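Enoyl-CoA hydratase/isomerase (PDB 3LAO) probably catalyses the hydration of an enoyl-CoA thioester, perhaps that of a steroid side chain, as a homotrimer of the crotonase family. Local coordinates at residues Tyr51-Ser57 and Arg104-Leu108; Arg159-Asp165 and Arg183-Leu187. All coordinates share one frame; numbering follows the deposited sequence.

Contact 1 of 2, residues Tyr51-Ser57 and Arg104-Leu108; sequences YERSEES and RSKPL
Lys106 reaches across to the end of helix 38-53, and its ammonium atom NZ lies among backbone carbonyls of Tyr51-Ser57. Lys106 NZ donates a hydrogen bond to Tyr51 O at 2.9 Å and a second to Ser57 O, also at 2.9 Å. The bend at chi3 (-96°) turns the outer half of the lysine chain over one face of the Tyr51 ring, with Lys106 CE 4.2 Å above the ring plane near the rim. Lys106 NZ itself stands 4.5 Å from the Tyr51 ring centroid, an off-centre cation-pi contact 28° from the normal. At the far end of the same ring, Tyr51 OH gives a weak hydrogen bond to Pro107 O (2.7 Å).

Glu52, one residue on, carries its carboxylate to Ser105. Glu52 OE1 accepts from Ser105 N at 2.9 Å in a nearly straight bond (163°), met on its syn side but out of the carboxylate plane. Glu52 OE2 uses its syn lone pair for Ser105 OG, 2.8 Å away. Two bonds, one to each oxygen, thus fix the rotation of the carboxylate.

In this crotonase-family fold the contact ties the C-terminal end of helix 38-53 to the loop that leads into strand 108-112, a central strand of the sheet. Of the two acceptors of Lys106 NZ, Tyr51 O belongs to the helix and Ser57 O closes a type I beta turn, Ser54 to Ser57, that leads to strand 59-64. Tyr51 O also accepts Ser54 N, which comes from the face of the carbonyl plane opposite to Lys106 NZ. Farther out, Arg104 NH1 binds Lys106 O (2.9 Å) almost in its guanidinium plane, and is itself held by a salt bridge to Asp128. Gln18 NE2 hydrogen-bonds to Ser57 OG, while Pro107 packs on Val215 and Leu219 of helix 212-222.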
ATOM      1  N   TYR B  51      -1.611 -18.444 -23.298  1.00 27.83           N
ATOM      2  CA  TYR B  51      -0.347 -18.080 -22.650  1.00 31.33           C
ATOM      3  C   TYR B  51      -0.126 -18.939 -21.393  1.00 33.13           C
ATOM      4  O   TYR B  51       0.924 -19.530 -21.226  1.00 35.23           O
ATOM      5  CB  TYR B  51      -0.332 -16.591 -22.269  1.00 38.16           C
ATOM      6  CG  TYR B  51       0.801 -16.156 -21.305  1.00 27.64           C
ATOM      7  CD1 TYR B  51       2.125 -16.354 -21.636  1.00 24.38           C
ATOM      8  CD2 TYR B  51       0.512 -15.487 -20.105  1.00 25.40           C
ATOM      9  CE1 TYR B  51       3.157 -15.963 -20.776  1.00 30.33           C
ATOM     10  CE2 TYR B  51       1.517 -15.080 -19.249  1.00 25.55           C
ATOM     11  CZ  TYR B  51       2.845 -15.324 -19.593  1.00 30.15           C
ATOM     12  OH  TYR B  51       3.853 -14.926 -18.769  1.00 29.43           O
ATOM     13  N   GLU B  52      -1.119 -19.009 -20.513  1.00 31.63           N
ATOM     14  CA  GLU B  52      -1.015 -19.860 -19.331  1.00 33.14           C
ATOM     15  C   GLU B  52      -0.608 -21.305 -19.651  1.00 38.72           C
ATOM     16  O   GLU B  52       0.143 -21.940 -18.904  1.00 42.83           O
ATOM     17  CB  GLU B  52      -2.327 -19.886 -18.558  1.00 32.75           C
ATOM     18  CG  GLU B  52      -2.646 -18.591 -17.825  1.00 41.70           C
ATOM     19  CD  GLU B  52      -1.761 -18.401 -16.610  1.00 50.05           C
ATOM     20  OE1 GLU B  52      -1.175 -17.294 -16.481  1.00 49.23           O
ATOM     21  OE2 GLU B  52      -1.648 -19.370 -15.804  1.00 49.27           O
ATOM     22  N   ARG B  53      -1.114 -21.844 -20.746  1.00 40.15           N
ATOM     23  CA  ARG B  53      -0.863 -23.256 -21.045  1.00 38.94           C
ATOM     24  C   ARG B  53       0.346 -23.464 -21.939  1.00 35.97           C
ATOM     25  O   ARG B  53       0.693 -24.591 -22.222  1.00 43.07           O
ATOM     26  CB  ARG B  53      -2.097 -23.908 -21.675  1.00 40.25           C
ATOM     27  CG  ARG B  53      -3.135 -24.315 -20.653  1.00 45.86           C
ATOM     28  CD  ARG B  53      -4.398 -24.778 -21.335  1.00 55.33           C
ATOM     29  NE  ARG B  53      -5.419 -23.740 -21.297  1.00 57.19           N
ATOM     30  CZ  ARG B  53      -5.781 -23.012 -22.335  1.00 52.39           C
ATOM     31  NH1 ARG B  53      -6.732 -22.114 -22.179  1.00 47.61           N
ATOM     32  NH2 ARG B  53      -5.203 -23.198 -23.517  1.00 56.71           N
ATOM     33  N   SER B  54       0.946 -22.364 -22.394  1.00 39.90           N
ATOM     34  CA  SER B  54       2.135 -22.359 -23.249  1.00 38.30           C
ATOM     35  C   SER B  54       3.413 -22.546 -22.411  1.00 51.09           C
ATOM     36  O   SER B  54       4.015 -21.598 -21.906  1.00 46.17           O
ATOM     37  CB  SER B  54       2.211 -21.043 -23.979  1.00 37.26           C
ATOM     38  OG  SER B  54       3.246 -21.024 -24.930  1.00 36.63           O
ATOM     39  N   GLU B  55       3.803 -23.806 -22.290  1.00 62.47           N
ATOM     40  CA  GLU B  55       5.005 -24.248 -21.619  1.00 63.93           C
ATOM     41  C   GLU B  55       6.220 -23.349 -21.727  1.00 52.57           C
ATOM     42  O   GLU B  55       6.951 -23.211 -20.761  1.00 49.43           O
ATOM     43  CB  GLU B  55       5.377 -25.618 -22.184  1.00 83.52           C
ATOM     44  CG  GLU B  55       4.330 -26.688 -21.926  1.00 98.47           C
ATOM     45  CD  GLU B  55       4.168 -26.990 -20.441  1.00108.31           C
ATOM     46  OE1 GLU B  55       3.902 -26.049 -19.652  1.00110.63           O
ATOM     47  OE2 GLU B  55       4.307 -28.174 -20.064  1.00111.10           O
ATOM     48  N   GLU B  56       6.455 -22.789 -22.910  1.00 49.90           N
ATOM     49  CA  GLU B  56       7.678 -22.054 -23.207  1.00 48.30           C
ATOM     50  C   GLU B  56       7.478 -20.549 -23.243  1.00 47.67           C
ATOM     51  O   GLU B  56       8.390 -19.797 -23.585  1.00 55.68           O
ATOM     52  CB  GLU B  56       8.268 -22.498 -24.550  1.00 65.47           C
ATOM     53  CG  GLU B  56       7.501 -23.618 -25.252  1.00 83.70           C
ATOM     54  CD  GLU B  56       6.348 -23.120 -26.124  1.00 94.47           C
ATOM     55  OE1 GLU B  56       5.275 -23.772 -26.119  1.00 98.94           O
ATOM     56  OE2 GLU B  56       6.520 -22.092 -26.822  1.00 95.52           O
ATOM     57  N   SER B  57       6.287 -20.080 -22.930  1.00 38.02           N
ATOM     58  CA  SER B  57       6.139 -18.650 -22.825  1.00 30.99           C
ATOM     59  C   SER B  57       6.487 -18.330 -21.383  1.00 33.28           C
ATOM     60  O   SER B  57       6.019 -18.990 -20.463  1.00 41.19           O
ATOM     61  CB  SER B  57       4.713 -18.243 -23.160  1.00 37.88           C
ATOM     62  OG  SER B  57       4.376 -18.638 -24.490  1.00 39.23           O
ATOM     63  N   ARG B 104      -4.235 -15.546 -13.518  1.00 40.29           N
ATOM     64  CA  ARG B 104      -2.982 -15.882 -14.178  1.00 39.13           C
ATOM     65  C   ARG B 104      -1.959 -16.317 -13.137  1.00 41.77           C
ATOM     66  O   ARG B 104      -2.114 -16.102 -11.932  1.00 42.80           O
ATOM     67  CB  ARG B 104      -2.428 -14.706 -14.989  1.00 40.32           C
ATOM     68  CG  ARG B 104      -1.975 -13.510 -14.156  1.00 41.26           C
ATOM     69  CD  ARG B 104      -1.544 -12.317 -15.061  1.00 34.11           C
ATOM     70  NE  ARG B 104      -1.372 -11.133 -14.227  1.00 39.98           N
ATOM     71  CZ  ARG B 104      -0.206 -10.755 -13.697  1.00 45.23           C
ATOM     72  NH1 ARG B 104       0.893 -11.462 -13.952  1.00 41.65           N
ATOM     73  NH2 ARG B 104      -0.125  -9.660 -12.927  1.00 37.49           N
ATOM     74  N   SER B 105      -0.894 -16.935 -13.601  1.00 37.67           N
ATOM     75  CA  SER B 105       0.134 -17.349 -12.682  1.00 35.44           C
ATOM     76  C   SER B 105       1.511 -17.104 -13.277  1.00 34.45           C
ATOM     77  O   SER B 105       2.491 -17.530 -12.720  1.00 44.93           O
ATOM     78  CB  SER B 105      -0.069 -18.830 -12.366  1.00 40.74           C
ATOM     79  OG  SER B 105       0.022 -19.583 -13.547  1.00 39.41           O
ATOM     80  N   LYS B 106       1.558 -16.462 -14.441  1.00 32.48           N
ATOM     81  CA  LYS B 106       2.790 -16.061 -15.100  1.00 34.19           C
ATOM     82  C   LYS B 106       2.750 -14.552 -15.357  1.00 31.90           C
ATOM     83  O   LYS B 106       1.712 -13.931 -15.206  1.00 24.15           O
ATOM     84  CB  LYS B 106       2.958 -16.809 -16.409  1.00 39.91           C
ATOM     85  CG  LYS B 106       3.115 -18.284 -16.225  1.00 42.56           C
ATOM     86  CD  LYS B 106       3.702 -18.908 -17.495  1.00 42.35           C
ATOM     87  CE  LYS B 106       2.646 -19.483 -18.412  1.00 33.42           C
ATOM     88  NZ  LYS B 106       3.322 -19.862 -19.694  1.00 34.88           N
ATOM     89  N   PRO B 107       3.900 -13.959 -15.695  1.00 33.57           N
ATOM     90  CA  PRO B 107       4.016 -12.494 -15.694  1.00 30.93           C
ATOM     91  C   PRO B 107       3.350 -11.821 -16.856  1.00 26.17           C
ATOM     92  O   PRO B 107       3.310 -12.371 -17.919  1.00 29.47           O
ATOM     93  CB  PRO B 107       5.541 -12.257 -15.776  1.00 28.19           C
ATOM     94  CG  PRO B 107       6.119 -13.490 -15.194  1.00 32.05           C
ATOM     95  CD  PRO B 107       5.220 -14.612 -15.643  1.00 30.74           C
ATOM     96  N   LEU B 108       2.856 -10.612 -16.659  1.00 29.46           N
ATOM     97  CA  LEU B 108       2.294  -9.859 -17.764  1.00 26.09           C
ATOM     98  C   LEU B 108       2.855  -8.452 -17.762  1.00 27.62           C
ATOM     99  O   LEU B 108       2.929  -7.802 -16.731  1.00 31.20           O
ATOM    100  CB  LEU B 108       0.776  -9.829 -17.643  1.00 31.91           C
ATOM    101  CG  LEU B 108       0.016  -8.911 -18.599  1.00 33.28           C
ATOM    102  CD1 LEU B 108       0.087  -9.470 -19.956  1.00 37.71           C
ATOM    103  CD2 LEU B 108      -1.390  -8.943 -18.122  1.00 40.65           C
TER

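Contact 2 of 2, residues Arg159-Asp165 and Arg183-Leu187; sequences RAAGWTD and RMRLL
Arg185 leans toward the helix end at Ala160, from a Schellman motif that closes helix 178-183 with Arg185 at positive phi. The contact packs this helix end against the break between helices 156-161 and 163-170 in the crotonase-family subunit, close to the interfaces of the trimer. Along the arginine chain, Arg185 CB lies 4.0 Å from Ala160 O. The bend at chi3 curls the guanidinium back, so that NE and NH2 both lie near that oxygen, their N-H bonds aimed off to its side. Arg185 NE donates to Ala160 O at 3.1 Å and Arg185 NH2 to the same oxygen at 3.0 Å, but both bonds are weak, being strongly bent at the hydrogen. Arg159 O lies at the guanidinium edge, in its plane. The remaining nitrogen, NH1, finds its stronger partner across the trimer interface, in Ala160 O of the third subunit; correspondingly, Ala160 O here accepts Arg185 NH1 of the second subunit. Each such carbonyl is therefore approached by arginines of two chains.

Apolar packing lies beside this polar group. Ala160 CB meets Leu186 CD2, and Ala161 CB rests on CB of Met184, a selenomethionine. The backbones come so near here that Ala161 CA makes a CA-H...O contact with Met184 O. Farther along, Met184 SE reaches Asp165 CB at 4.1 Å, and Phe176 of strand 175-177 also touches the Met184 side chain.

Arg183 spans the outer margin. Its guanidinium forms a salt bridge with Asp165, though its NH2 is also paired with Glu180. The carboxylate and guanidinium planes stand 81° apart, and Arg183 NH2 comes to Asp165 OD2, at 3.2 Å, from above the carboxylate plane, 66° out of it.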
ATOM      1  N   ARG B 159      -4.540   0.885  -3.832  1.00 41.65           N
ATOM      2  CA  ARG B 159      -3.277   0.225  -3.460  1.00 34.26           C
ATOM      3  C   ARG B 159      -2.097   0.895  -4.122  1.00 30.54           C
ATOM      4  O   ARG B 159      -1.136   1.215  -3.446  1.00 37.86           O
ATOM      5  CB  ARG B 159      -3.273  -1.270  -3.801  1.00 38.57           C
ATOM      6  CG  ARG B 159      -4.313  -2.067  -3.057  1.00 50.46           C
ATOM      7  CD  ARG B 159      -4.248  -1.778  -1.560  1.00 60.25           C
ATOM      8  NE  ARG B 159      -5.287  -2.487  -0.820  1.00 70.96           N
ATOM      9  CZ  ARG B 159      -6.140  -1.908   0.020  1.00 79.21           C
ATOM     10  NH1 ARG B 159      -7.050  -2.652   0.626  1.00 83.57           N
ATOM     11  NH2 ARG B 159      -6.088  -0.596   0.254  1.00 81.97           N
ATOM     12  N   ALA B 160      -2.173   1.143  -5.435  1.00 27.04           N
ATOM     13  CA  ALA B 160      -1.085   1.849  -6.079  1.00 28.41           C
ATOM     14  C   ALA B 160      -1.006   3.300  -5.606  1.00 35.70           C
ATOM     15  O   ALA B 160       0.037   3.729  -5.088  1.00 33.87           O
ATOM     16  CB  ALA B 160      -1.203   1.797  -7.575  1.00 20.38           C
ATOM     17  N   ALA B 161      -2.097   4.055  -5.791  1.00 34.51           N
ATOM     18  CA  ALA B 161      -2.032   5.525  -5.654  1.00 27.34           C
ATOM     19  C   ALA B 161      -2.191   6.046  -4.212  1.00 29.36           C
ATOM     20  O   ALA B 161      -1.878   7.196  -3.917  1.00 32.55           O
ATOM     21  CB  ALA B 161      -3.039   6.217  -6.622  1.00 40.71           C
ATOM     22  N   GLY B 162      -2.640   5.182  -3.307  1.00 34.75           N
ATOM     23  CA  GLY B 162      -3.182   5.646  -2.050  1.00 38.16           C
ATOM     24  C   GLY B 162      -4.687   5.897  -2.206  1.00 38.21           C
ATOM     25  O   GLY B 162      -5.162   6.214  -3.291  1.00 33.96           O
ATOM     26  N   TRP B 163      -5.431   5.713  -1.120  1.00 32.97           N
ATOM     27  CA  TRP B 163      -6.856   5.965  -1.119  1.00 35.40           C
ATOM     28  C   TRP B 163      -7.237   7.328  -1.717  1.00 30.91           C
ATOM     29  O   TRP B 163      -7.918   7.391  -2.735  1.00 37.43           O
ATOM     30  CB  TRP B 163      -7.396   5.890   0.303  1.00 40.02           C
ATOM     31  CG  TRP B 163      -8.867   5.977   0.270  1.00 43.94           C
ATOM     32  CD1 TRP B 163      -9.627   7.081   0.462  1.00 43.09           C
ATOM     33  CD2 TRP B 163      -9.766   4.915  -0.036  1.00 46.00           C
ATOM     34  NE1 TRP B 163     -10.955   6.768   0.320  1.00 40.79           N
ATOM     35  CE2 TRP B 163     -11.064   5.434   0.030  1.00 44.78           C
ATOM     36  CE3 TRP B 163      -9.597   3.556  -0.321  1.00 47.93           C
ATOM     37  CZ2 TRP B 163     -12.189   4.654  -0.198  1.00 51.60           C
ATOM     38  CZ3 TRP B 163     -10.707   2.785  -0.544  1.00 52.81           C
ATOM     39  CH2 TRP B 163     -11.990   3.336  -0.489  1.00 55.42           C
ATOM     40  N   THR B 164      -6.773   8.410  -1.101  1.00 29.72           N
ATOM     41  CA  THR B 164      -7.180   9.752  -1.527  1.00 42.68           C
ATOM     42  C   THR B 164      -6.900  10.112  -3.009  1.00 40.25           C
ATOM     43  O   THR B 164      -7.804  10.486  -3.726  1.00 44.04           O
ATOM     44  CB  THR B 164      -6.691  10.846  -0.555  1.00 44.90           C
ATOM     45  OG1 THR B 164      -7.333  12.069  -0.898  1.00 44.97           O
ATOM     46  CG2 THR B 164      -5.137  10.990  -0.564  1.00 27.97           C
ATOM     47  N   ASP B 165      -5.671   9.967  -3.473  1.00 36.45           N
ATOM     48  CA  ASP B 165      -5.370  10.237  -4.871  1.00 39.36           C
ATOM     49  C   ASP B 165      -6.178   9.360  -5.810  1.00 41.61           C
ATOM     50  O   ASP B 165      -6.516   9.755  -6.929  1.00 36.06           O
ATOM     51  CB  ASP B 165      -3.881  10.113  -5.161  1.00 41.21           C
ATOM     52  CG  ASP B 165      -3.122  11.399  -4.845  1.00 56.79           C
ATOM     53  OD1 ASP B 165      -3.756  12.398  -4.421  1.00 62.67           O
ATOM     54  OD2 ASP B 165      -1.888  11.423  -5.022  1.00 61.99           O
ATOM     55  N   ARG B 183       3.349   9.241 -11.245  1.00 37.89           N
ATOM     56  CA  ARG B 183       3.507   9.845  -9.924  1.00 41.41           C
ATOM     57  C   ARG B 183       2.712   9.061  -8.885  1.00 37.89           C
ATOM     58  O   ARG B 183       3.033   9.053  -7.728  1.00 41.20           O
ATOM     59  CB  ARG B 183       3.029  11.309  -9.949  1.00 43.70           C
ATOM     60  CG  ARG B 183       3.268  12.086  -8.661  1.00 46.01           C
ATOM     61  CD  ARG B 183       2.483  13.428  -8.565  1.00 43.75           C
ATOM     62  NE  ARG B 183       1.015  13.268  -8.638  1.00 52.19           N
ATOM     63  CZ  ARG B 183       0.222  12.998  -7.593  1.00 45.15           C
ATOM     64  NH1 ARG B 183       0.766  12.840  -6.395  1.00 36.97           N
ATOM     65  NH2 ARG B 183      -1.108  12.869  -7.745  1.00 39.06           N
HETATM   66  N   MSE B 184       1.642   8.433  -9.333  1.00 39.14           N
HETATM   67  CA  MSE B 184       0.764   7.686  -8.474  1.00 33.20           C
HETATM   68  C   MSE B 184       1.113   6.205  -8.506  1.00 32.88           C
HETATM   69  O   MSE B 184       0.392   5.400  -7.916  1.00 35.87           O
HETATM   70  CB  MSE B 184      -0.696   7.859  -8.939  1.00 37.94           C
HETATM   71  CG  MSE B 184      -1.283   9.264  -8.768  1.00 48.66           C
HETATM   72 SE   MSE B 184      -3.256   9.392  -9.131  1.00 44.57          SE
HETATM   73  CE  MSE B 184      -3.228   8.889 -11.035  1.00 46.86           C
ATOM     74  N   ARG B 185       2.187   5.844  -9.217  1.00 32.51           N
ATOM     75  CA  ARG B 185       2.680   4.455  -9.239  1.00 30.21           C
ATOM     76  C   ARG B 185       1.775   3.466  -9.978  1.00 29.98           C
ATOM     77  O   ARG B 185       1.682   2.291  -9.610  1.00 36.86           O
ATOM     78  CB  ARG B 185       2.927   3.962  -7.807  1.00 25.65           C
ATOM     79  CG  ARG B 185       4.116   4.666  -7.185  1.00 39.78           C
ATOM     80  CD  ARG B 185       4.262   4.329  -5.699  1.00 50.34           C
ATOM     81  NE  ARG B 185       3.170   3.506  -5.171  1.00 55.61           N
ATOM     82  CZ  ARG B 185       3.179   2.950  -3.952  1.00 60.19           C
ATOM     83  NH1 ARG B 185       4.236   3.136  -3.142  1.00 57.13           N
ATOM     84  NH2 ARG B 185       2.141   2.204  -3.533  1.00 57.25           N
ATOM     85  N   LEU B 186       1.089   3.936 -11.005  1.00 30.63           N
ATOM     86  CA  LEU B 186       0.305   3.041 -11.842  1.00 31.27           C
ATOM     87  C   LEU B 186       1.157   2.529 -13.014  1.00 37.74           C
ATOM     88  O   LEU B 186       0.855   1.519 -13.619  1.00 39.09           O
ATOM     89  CB  LEU B 186      -0.968   3.725 -12.331  1.00 29.58           C
ATOM     90  CG  LEU B 186      -1.824   4.505 -11.319  1.00 36.81           C
ATOM     91  CD1 LEU B 186      -2.898   5.263 -12.048  1.00 36.38           C
ATOM     92  CD2 LEU B 186      -2.464   3.635 -10.282  1.00 35.73           C
ATOM     93  N   LEU B 187       2.234   3.230 -13.321  1.00 34.87           N
ATOM     94  CA  LEU B 187       3.060   2.877 -14.466  1.00 30.85           C
ATOM     95  C   LEU B 187       4.382   2.548 -13.911  1.00 35.34           C
ATOM     96  O   LEU B 187       4.706   3.004 -12.821  1.00 37.02           O
ATOM     97  CB  LEU B 187       3.287   4.098 -15.356  1.00 28.21           C
ATOM     98  CG  LEU B 187       1.953   4.442 -15.973  1.00 30.29           C
ATOM     99  CD1 LEU B 187       2.041   5.662 -16.875  1.00 34.83           C
ATOM    100  CD2 LEU B 187       1.563   3.217 -16.749  1.00 26.94           C
TER

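Both contacts are mostly buried, their centres about 16 and 15 Å from the chain centre, yet join different elements. These centres are about 27 Å apart, their nearest atoms about 10 Å, and contact 1 closes along the chain before contact 2 opens. Contact 1 joins the end of helix 38-53 to the loop before a strand inside the six-stranded sheet; contact 2 joins helix ends beside the subunit interfaces. In each, a basic side chain donates to main-chain carbonyls: a lysine within one chain in contact 1, an arginine with partners in two in contact 2. Contact 1 adds a carboxylate bound to one serine's N-H and hydroxyl, contact 2 apolar packing and an outer salt bridge.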